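Local atomic coordinates of sesquisabinene B synthase 2 (Santalum album, PDB entry 6A2A), a protein that probably cyclises farnesyl diphosphate to sesquisabinene B, as a magnesium- or manganese-dependent terpene synthase of the plant Tpsb subfamily. Residues I290-E295 with N421-S426; E303-V308 with Y427-E432; P446-A451 with F524-V529. All blocks are in the same frame, centred on the assembly; numbering follows the deposited sequence.

Contact 1: residues I290-E295 with N421-S426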
loop_
_atom_site.group_PDB
_atom_site.type_symbol
_atom_site.label_atom_id
_atom_site.label_comp_id
_atom_site.label_asym_id
_atom_site.label_seq_id
_atom_site.Cartn_x
_atom_site.Cartn_y
_atom_site.Cartn_z
ATOM N N ILE A 290 11.352 -7.083 13.836
ATOM C CA ILE A 290 11.303 -8.535 14.073
ATOM C C ILE A 290 11.811 -8.882 15.485
ATOM O O ILE A 290 11.327 -9.862 16.089
ATOM C CB ILE A 290 12.077 -9.277 12.989
ATOM C CG1 ILE A 290 11.306 -9.249 11.663
ATOM C CG2 ILE A 290 12.399 -10.712 13.418
ATOM C CD1 ILE A 290 12.144 -9.759 10.489
ATOM N N GLY A 291 12.757 -8.145 16.022
ATOM C CA GLY A 291 13.159 -8.292 17.411
ATOM C C GLY A 291 12.070 -7.851 18.383
ATOM O O GLY A 291 11.874 -8.468 19.434
ATOM N N MET A 292 11.356 -6.780 18.065
ATOM C CA MET A 292 10.285 -6.273 18.899
ATOM C C MET A 292 9.107 -7.252 18.914
ATOM O O MET A 292 8.558 -7.485 19.971
ATOM C CB MET A 292 9.788 -4.887 18.426
ATOM C CG MET A 292 8.639 -4.355 19.206
ATOM S SD MET A 292 8.123 -2.735 18.479
ATOM C CE MET A 292 6.914 -2.244 19.681
ATOM N N LEU A 293 8.722 -7.785 17.760
ATOM C CA LEU A 293 7.580 -8.711 17.678
ATOM C C LEU A 293 7.757 -9.485 16.375
ATOM O O LEU A 293 7.899 -8.905 15.318
ATOM C CB LEU A 293 6.226 -7.974 17.796
ATOM C CG LEU A 293 5.732 -7.133 16.615
ATOM C CD1 LEU A 293 4.386 -6.498 16.880
ATOM C CD2 LEU A 293 6.691 -6.006 16.216
ATOM N N PHE A 294 7.817 -10.833 16.474
ATOM C CA PHE A 294 8.039 -11.651 15.299
ATOM C C PHE A 294 6.787 -12.462 14.906
ATOM O O PHE A 294 6.707 -12.960 13.765
ATOM C CB PHE A 294 9.233 -12.601 15.519
ATOM C CG PHE A 294 8.860 -13.742 16.442
ATOM C CD1 PHE A 294 8.240 -14.866 15.943
ATOM C CD2 PHE A 294 9.083 -13.655 17.808
ATOM C CE1 PHE A 294 7.871 -15.895 16.798
ATOM C CE2 PHE A 294 8.622 -14.642 18.673
ATOM C CZ PHE A 294 8.065 -15.779 18.146
ATOM N N GLU A 295 5.820 -12.635 15.809
ATOM C CA GLU A 295 4.721 -13.567 15.565
ATOM C C GLU A 295 3.907 -13.195 14.325
ATOM O O GLU A 295 3.488 -12.060 14.107
ATOM C CB GLU A 295 3.802 -13.678 16.784
ATOM C CG GLU A 295 4.510 -14.098 18.036
ATOM C CD GLU A 295 5.223 -13.081 18.915
ATOM O OE1 GLU A 295 5.669 -12.004 18.434
ATOM O OE2 GLU A 295 5.469 -13.452 20.082
ATOM N N ASN A 421 7.500 7.017 21.078
ATOM C CA ASN A 421 6.727 7.005 19.824
ATOM C C ASN A 421 6.357 5.572 19.420
ATOM O O ASN A 421 5.168 5.208 19.311
ATOM C CB ASN A 421 7.539 7.700 18.734
ATOM C CG ASN A 421 6.802 7.866 17.424
ATOM O OD1 ASN A 421 5.807 7.174 17.163
ATOM N ND2 ASN A 421 7.308 8.804 16.621
ATOM N N LEU A 422 7.373 4.701 19.312
ATOM C CA LEU A 422 7.128 3.339 18.857
ATOM C C LEU A 422 6.262 2.580 19.861
ATOM O O LEU A 422 5.381 1.841 19.440
ATOM C CB LEU A 422 8.471 2.635 18.638
ATOM C CG LEU A 422 9.215 3.104 17.392
ATOM C CD1 LEU A 422 10.658 2.662 17.417
ATOM C CD2 LEU A 422 8.519 2.620 16.149
ATOM N N LEU A 423 6.513 2.742 21.157
ATOM C CA LEU A 423 5.753 1.972 22.174
ATOM C C LEU A 423 4.307 2.457 22.334
ATOM O O LEU A 423 3.368 1.651 22.387
ATOM C CB LEU A 423 6.489 1.967 23.519
ATOM C CG LEU A 423 7.704 1.036 23.587
ATOM C CD1 LEU A 423 8.425 1.305 24.878
ATOM C CD2 LEU A 423 7.353 -0.421 23.481
ATOM N N VAL A 424 4.101 3.767 22.440
ATOM C CA VAL A 424 2.757 4.290 22.520
ATOM C C VAL A 424 1.977 3.906 21.273
ATOM O O VAL A 424 0.799 3.494 21.379
ATOM C CB VAL A 424 2.762 5.801 22.736
ATOM C CG1 VAL A 424 1.384 6.399 22.553
ATOM C CG2 VAL A 424 3.392 6.158 24.071
ATOM N N THR A 425 2.613 3.964 20.102
ATOM C CA THR A 425 1.940 3.523 18.889
ATOM C C THR A 425 1.552 2.044 19.003
ATOM O O THR A 425 0.441 1.675 18.681
ATOM C CB THR A 425 2.778 3.799 17.641
ATOM O OG1 THR A 425 3.022 5.217 17.575
ATOM C CG2 THR A 425 2.076 3.339 16.381
ATOM N N SER A 426 2.468 1.196 19.462
ATOM C CA SER A 426 2.190 -0.221 19.610
ATOM C C SER A 426 0.991 -0.468 20.545
ATOM O O SER A 426 0.228 -1.411 20.308
ATOM C CB SER A 426 3.412 -0.961 20.035
ATOM O OG SER A 426 3.709 -0.886 21.434
#
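Met292 meets Leu423 and Ser426 at the point where helix 281-292 gives out, and the contact illustrates how a single unbranched side chain can bridge two helices whose backbones stay 10.0 Å apart (Met292 CA to Leu423 CA). Its CG lies anti to the backbone N (chi1 177°) and every later torsion is also extended, so the chain runs straight out and presents its methyl end-on. That methyl, Met292 CE, comes to 3.7 Å from Ser426 CB and touches Leu423 CD2 at 4.2 Å. With Leu293 the backbone leaves helical angles, and its side chain packs on Phe524 of helix 521-535. Phe294 carries the chain away from helix 419-430, and Glu295 CD lies over one face of its ring, displaced toward the rim; the carbonyl oxygens of Leu293 and Glu295 are both bonded by Arg302.

On the other segment, Ser426 OG donates to Leu423 O at 2.7 Å, tilted a little from the carbonyl plane. This turns the hydroxyl back onto its own helix, in the rotamer that sets OG between backbone N and carbonyl carbon (chi1 80°). The serine can therefore sit beside an apolar methyl with its proton already engaged, and the contact across the two segments rests on dispersion and shape in a buried setting, without polar pairing.

Contact 2: residues E303-V308 with Y427-E432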
loop_
_atom_site.group_PDB
_atom_site.type_symbol
_atom_site.label_atom_id
_atom_site.label_comp_id
_atom_site.label_asym_id
_atom_site.label_seq_id
_atom_site.Cartn_x
_atom_site.Cartn_y
_atom_site.Cartn_z
ATOM N N GLU A 303 4.133 -4.359 10.647
ATOM C CA GLU A 303 4.354 -3.497 9.462
ATOM C C GLU A 303 4.276 -2.005 9.874
ATOM O O GLU A 303 5.059 -1.180 9.404
ATOM C CB GLU A 303 3.378 -3.854 8.349
ATOM C CG GLU A 303 3.760 -5.136 7.619
ATOM C CD GLU A 303 2.770 -5.579 6.525
ATOM O OE1 GLU A 303 2.379 -4.736 5.709
ATOM O OE2 GLU A 303 2.422 -6.788 6.472
ATOM N N MET A 304 3.285 -1.636 10.697
ATOM C CA MET A 304 3.092 -0.268 11.014
ATOM C C MET A 304 4.275 0.183 11.884
ATOM O O MET A 304 4.784 1.335 11.716
ATOM C CB MET A 304 1.735 -0.010 11.664
ATOM C CG MET A 304 0.581 -0.009 10.647
ATOM S SD MET A 304 -0.997 0.321 11.418
ATOM C CE MET A 304 -1.462 -1.335 11.943
ATOM N N GLU A 305 4.752 -0.667 12.789
ATOM C CA GLU A 305 5.863 -0.220 13.647
ATOM C C GLU A 305 7.115 -0.027 12.772
ATOM O O GLU A 305 7.921 0.834 13.024
ATOM C CB GLU A 305 6.161 -1.244 14.759
ATOM C CG GLU A 305 5.066 -1.401 15.805
ATOM C CD GLU A 305 4.849 -0.186 16.674
ATOM O OE1 GLU A 305 5.811 0.277 17.288
ATOM O OE2 GLU A 305 3.712 0.289 16.741
ATOM N N ALA A 306 7.298 -0.902 11.785
ATOM C CA ALA A 306 8.425 -0.834 10.853
ATOM C C ALA A 306 8.341 0.465 10.051
ATOM O O ALA A 306 9.378 1.129 9.827
ATOM C CB ALA A 306 8.439 -2.065 9.957
ATOM N N LYS A 307 7.153 0.883 9.645
ATOM C CA LYS A 307 7.026 2.162 8.913
ATOM C C LYS A 307 7.433 3.326 9.818
ATOM O O LYS A 307 8.229 4.191 9.407
ATOM C CB LYS A 307 5.601 2.399 8.432
ATOM C CG LYS A 307 5.095 1.462 7.351
ATOM C CD LYS A 307 3.708 1.866 6.904
ATOM C CE LYS A 307 3.205 1.063 5.720
ATOM N NZ LYS A 307 1.843 1.556 5.341
ATOM N N VAL A 308 6.919 3.352 11.047
ATOM C CA VAL A 308 7.321 4.421 11.984
ATOM C C VAL A 308 8.853 4.410 12.177
ATOM O O VAL A 308 9.513 5.482 12.128
ATOM C CB VAL A 308 6.566 4.282 13.308
ATOM C CG1 VAL A 308 6.947 5.350 14.307
ATOM C CG2 VAL A 308 5.069 4.339 13.051
ATOM N N TYR A 427 0.900 0.323 21.608
ATOM C CA TYR A 427 -0.181 0.212 22.587
ATOM C C TYR A 427 -1.524 0.617 21.944
ATOM O O TYR A 427 -2.549 -0.108 22.063
ATOM C CB TYR A 427 0.136 1.066 23.806
ATOM C CG TYR A 427 -0.946 1.054 24.858
ATOM C CD1 TYR A 427 -0.914 0.132 25.889
ATOM C CD2 TYR A 427 -1.914 2.043 24.905
ATOM C CE1 TYR A 427 -1.858 0.150 26.909
ATOM C CE2 TYR A 427 -2.868 2.081 25.927
ATOM C CZ TYR A 427 -2.851 1.122 26.918
ATOM O OH TYR A 427 -3.792 1.200 27.915
ATOM N N LEU A 428 -1.527 1.776 21.261
ATOM C CA LEU A 428 -2.690 2.214 20.488
ATOM C C LEU A 428 -3.265 1.100 19.600
ATOM O O LEU A 428 -4.520 0.912 19.507
ATOM C CB LEU A 428 -2.279 3.393 19.603
ATOM C CG LEU A 428 -3.256 3.755 18.487
ATOM C CD1 LEU A 428 -4.529 4.352 19.028
ATOM C CD2 LEU A 428 -2.619 4.721 17.492
ATOM N N LEU A 429 -2.394 0.370 18.941
ATOM C CA LEU A 429 -2.797 -0.596 17.912
ATOM C C LEU A 429 -3.198 -1.951 18.502
ATOM O O LEU A 429 -3.723 -2.773 17.722
ATOM C CB LEU A 429 -1.627 -0.807 16.943
ATOM C CG LEU A 429 -1.247 0.437 16.133
ATOM C CD1 LEU A 429 -0.018 0.155 15.295
ATOM C CD2 LEU A 429 -2.382 0.878 15.227
ATOM N N THR A 430 -2.903 -2.202 19.772
ATOM C CA THR A 430 -3.172 -3.551 20.349
ATOM C C THR A 430 -4.037 -3.531 21.604
ATOM O O THR A 430 -4.666 -4.598 21.864
ATOM C CB THR A 430 -1.870 -4.276 20.686
ATOM O OG1 THR A 430 -1.126 -3.506 21.648
ATOM C CG2 THR A 430 -1.085 -4.541 19.428
ATOM N N VAL A 431 -4.034 -2.483 22.418
ATOM C CA VAL A 431 -4.830 -2.456 23.677
ATOM C C VAL A 431 -6.325 -2.708 23.373
ATOM O O VAL A 431 -6.862 -2.265 22.366
ATOM C CB VAL A 431 -4.658 -1.133 24.449
ATOM C CG1 VAL A 431 -5.432 0.015 23.795
ATOM C CG2 VAL A 431 -5.048 -1.297 25.915
ATOM N N GLU A 432 -6.989 -3.482 24.227
ATOM C CA GLU A 432 -8.462 -3.620 24.078
ATOM C C GLU A 432 -9.125 -2.304 24.498
ATOM O O GLU A 432 -8.766 -1.735 25.508
ATOM C CB GLU A 432 -8.999 -4.777 24.937
ATOM C CG GLU A 432 -8.650 -6.159 24.398
ATOM C CD GLU A 432 -8.871 -6.415 22.904
ATOM O OE1 GLU A 432 -7.883 -6.746 22.204
ATOM O OE2 GLU A 432 -10.029 -6.303 22.437
#
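Leu429 pushes its two methyls against helix 299-321 at Met304 and Glu305, a worked case of one branched side chain served by two consecutive residues of a neighbouring helix. The backbones come nearest at Met304 and Leu429, whose CA atoms are 9.1 Å apart, and both CB atoms are directed into the interface. Leu429 CG stands anti to its carbonyl carbon and chi2 is extended, which sends CD1 forward as the leading methyl. Met304 meets it along its length: CB and SD each lie 4.0 Å from Leu429 CD1, and the terminal CE reaches the same methyl at 3.9 Å. CB and SD are placed by the earlier torsions; the bend at chi3 (-86°) sets only Met304 CE, which also comes to 4.1 Å from Leu429 CD2. The two chains cross at a slant, so the leucine fork is held against the flank of the methionine.

Glu305 takes a different course. Its CB does not face Leu429, but the kink at chi2 (-67°) brings the carboxylate to helix 419-430, where it also packs on Thr425 and Ser426. Glu305 OE2 passes Leu429 CD1 at 4.0 Å, the two side chains running past one another in opposite senses. Tyr427, two residues before Leu429, has its CB directed away from helix 299-321; Val431 CB lies over the centre of its ring and Phe521 meets it edge-to-face.

Trp367 of helix 348-372 packs on both Met304 and Leu429, closing the group from a third helix. On its other flank helix 299-321 lies against helix 239-270, where Glu303 forms a salt bridge with Arg262 and Lys307 a cation-pi contact with Trp266, while beyond helix 419-430 the short helix 436-443 packs on Tyr427 and Leu428.

Contact 3: residues P446-A451 with F524-V529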
loop_
_atom_site.group_PDB
_atom_site.type_symbol
_atom_site.label_atom_id
_atom_site.label_comp_id
_atom_site.label_asym_id
_atom_site.label_seq_id
_atom_site.Cartn_x
_atom_site.Cartn_y
_atom_site.Cartn_z
ATOM N N PRO A 446 4.779 5.671 32.690
ATOM C CA PRO A 446 4.777 4.828 33.893
ATOM C C PRO A 446 6.131 4.115 34.007
ATOM O O PRO A 446 6.828 3.993 32.977
ATOM C CB PRO A 446 3.626 3.857 33.715
ATOM C CG PRO A 446 3.332 3.913 32.273
ATOM C CD PRO A 446 3.756 5.240 31.750
ATOM N N LEU A 447 6.557 3.800 35.231
ATOM C CA LEU A 447 7.911 3.225 35.426
ATOM C C LEU A 447 8.276 2.161 34.371
ATOM O O LEU A 447 9.407 2.209 33.862
ATOM C CB LEU A 447 7.967 2.613 36.825
ATOM C CG LEU A 447 9.280 1.925 37.218
ATOM C CD1 LEU A 447 10.430 2.901 37.215
ATOM C CD2 LEU A 447 9.119 1.299 38.597
ATOM N N PHE A 448 7.399 1.231 34.091
ATOM C CA PHE A 448 7.656 0.119 33.140
ATOM C C PHE A 448 8.104 0.664 31.785
ATOM O O PHE A 448 9.039 0.175 31.210
ATOM C CB PHE A 448 6.376 -0.675 32.929
ATOM C CG PHE A 448 6.498 -1.935 32.118
ATOM C CD1 PHE A 448 7.470 -2.872 32.398
ATOM C CD2 PHE A 448 5.598 -2.202 31.108
ATOM C CE1 PHE A 448 7.557 -4.037 31.664
ATOM C CE2 PHE A 448 5.686 -3.366 30.377
ATOM C CZ PHE A 448 6.668 -4.273 30.660
ATOM N N VAL A 449 7.388 1.640 31.299
ATOM C CA VAL A 449 7.684 2.228 29.968
ATOM C C VAL A 449 8.926 3.111 30.064
ATOM O O VAL A 449 9.740 3.065 29.178
ATOM C CB VAL A 449 6.460 3.000 29.465
ATOM C CG1 VAL A 449 6.711 3.593 28.104
ATOM C CG2 VAL A 449 5.239 2.113 29.473
ATOM N N ARG A 450 9.049 3.873 31.119
ATOM C CA ARG A 450 10.210 4.770 31.290
ATOM C C ARG A 450 11.500 3.935 31.292
ATOM O O ARG A 450 12.421 4.327 30.668
ATOM C CB ARG A 450 10.075 5.547 32.596
ATOM C CG ARG A 450 11.028 6.718 32.734
ATOM C CD ARG A 450 11.005 7.323 34.122
ATOM N NE ARG A 450 11.783 8.533 34.208
ATOM C CZ ARG A 450 12.562 8.904 35.212
ATOM N NH1 ARG A 450 13.307 9.979 35.064
ATOM N NH2 ARG A 450 12.601 8.239 36.354
ATOM N N ALA A 451 11.497 2.841 32.016
ATOM C CA ALA A 451 12.669 1.947 32.105
ATOM C C ALA A 451 13.053 1.468 30.698
ATOM O O ALA A 451 14.204 1.547 30.342
ATOM C CB ALA A 451 12.348 0.802 33.027
ATOM N N PHE A 524 6.198 -6.271 24.172
ATOM C CA PHE A 524 6.784 -5.241 23.288
ATOM C C PHE A 524 7.779 -4.425 24.108
ATOM O O PHE A 524 8.838 -4.065 23.609
ATOM C CB PHE A 524 5.743 -4.281 22.709
ATOM C CG PHE A 524 4.688 -4.842 21.803
ATOM C CD1 PHE A 524 4.803 -6.102 21.219
ATOM C CD2 PHE A 524 3.525 -4.121 21.552
ATOM C CE1 PHE A 524 3.803 -6.591 20.389
ATOM C CE2 PHE A 524 2.539 -4.611 20.730
ATOM C CZ PHE A 524 2.665 -5.859 20.144
ATOM N N THR A 525 7.395 -4.078 25.340
ATOM C CA THR A 525 8.173 -3.151 26.144
ATOM C C THR A 525 9.533 -3.763 26.517
ATOM O O THR A 525 10.536 -3.090 26.577
ATOM C CB THR A 525 7.341 -2.703 27.356
ATOM O OG1 THR A 525 6.170 -2.044 26.879
ATOM C CG2 THR A 525 8.077 -1.768 28.268
ATOM N N VAL A 526 9.534 -5.088 26.728
ATOM C CA VAL A 526 10.738 -5.770 27.032
ATOM C C VAL A 526 11.541 -6.013 25.740
ATOM O O VAL A 526 12.745 -5.845 25.777
ATOM C CB VAL A 526 10.504 -7.082 27.792
ATOM C CG1 VAL A 526 11.858 -7.738 28.072
ATOM C CG2 VAL A 526 9.751 -6.814 29.094
ATOM N N ASN A 527 10.895 -6.413 24.686
ATOM C CA ASN A 527 11.572 -6.905 23.495
ATOM C C ASN A 527 12.243 -5.730 22.780
ATOM O O ASN A 527 13.229 -5.972 22.120
ATOM C CB ASN A 527 10.621 -7.714 22.632
ATOM C CG ASN A 527 10.408 -9.097 23.202
ATOM O OD1 ASN A 527 11.367 -9.684 23.678
ATOM N ND2 ASN A 527 9.192 -9.593 23.167
ATOM N N VAL A 528 11.719 -4.477 22.883
ATOM C CA VAL A 528 12.509 -3.354 22.274
ATOM C C VAL A 528 13.883 -3.249 22.918
ATOM O O VAL A 528 14.842 -2.839 22.279
ATOM C CB VAL A 528 11.794 -1.979 22.253
ATOM C CG1 VAL A 528 10.572 -2.019 21.392
ATOM C CG2 VAL A 528 11.437 -1.467 23.626
ATOM N N VAL A 529 13.996 -3.537 24.210
ATOM C CA VAL A 529 15.256 -3.473 24.877
ATOM C C VAL A 529 16.209 -4.535 24.300
ATOM O O VAL A 529 17.382 -4.261 24.013
ATOM C CB VAL A 529 15.114 -3.608 26.399
ATOM C CG1 VAL A 529 16.468 -3.515 27.058
ATOM C CG2 VAL A 529 14.145 -2.548 26.978
#
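Val449 and Thr525 mark the closest approach of two helical segments that run almost in the same direction, their axes inclined by 17° and 9.8 Å apart. The CA atoms of this pair are 6.6 Å from each other, and Thr525 CG2 comes only loosely, at 4.4 Å, to Val449 CA. Pro446 occupies the N-cap position of helix 447-462, so the contact engages the first turn of that helix with the early part of helix 521-535.

The pair belongs to the all-helical class I terpene synthase fold, in which helices surround the active-site cavity; here two segments with 72 residues between them, 45 of them helical, are brought side by side.

The side-chain contact is a CH-pi interaction. Phe448 has CG anti to the backbone N (chi1 -173°), a setting that carries the ring across the gap to Thr525, and Thr525 CG2 stands 3.7 Å from the Phe448 ring centroid, only 17° off the normal. The same threonine brings CB to 3.5 Å from Phe448 CE2, toward the rim of the ring, while Thr525 CG2 also touches Phe448 O. Thr525 OG1 is hydrogen-bonded to Phe521 O one turn earlier, which ties the hydroxyl to its own helix as the methyl goes to the aromatic face. Val526 adds a looser touch, its CG2 lying obliquely 4.3 Å from Phe448 CZ. Around the ring, Leu507 and Cys510 of helix 489-510 and the loop residue Phe517 also pack on it, and Ser452 OG is hydrogen-bonded to Thr525 O.

Overall arrangement
Helix 419-430 unites contacts 1 and 2 (centres 7 Å apart), meeting Met292 and Met304 on successive turns. Glu305 joins them, its OE2 closely approaching Ser426 N (3.1 Å); the 2.7 Å between Glu305 OE1 and Leu422 O, two oxygens that would otherwise both be acceptors, is consistent with a protonated carboxyl, though the proton is not seen. Contact 3, centred 11 Å from contact 1, is coupled to it through Phe524, whose CD2 is 3.2 Å from Ser426 OG. Contact 1 approaches the metal site: the Leu422 side chain is about 10 Å from that of Asn460 and about 11 Å from that of Asp316, both magnesium ligands, although this chain binds no metal.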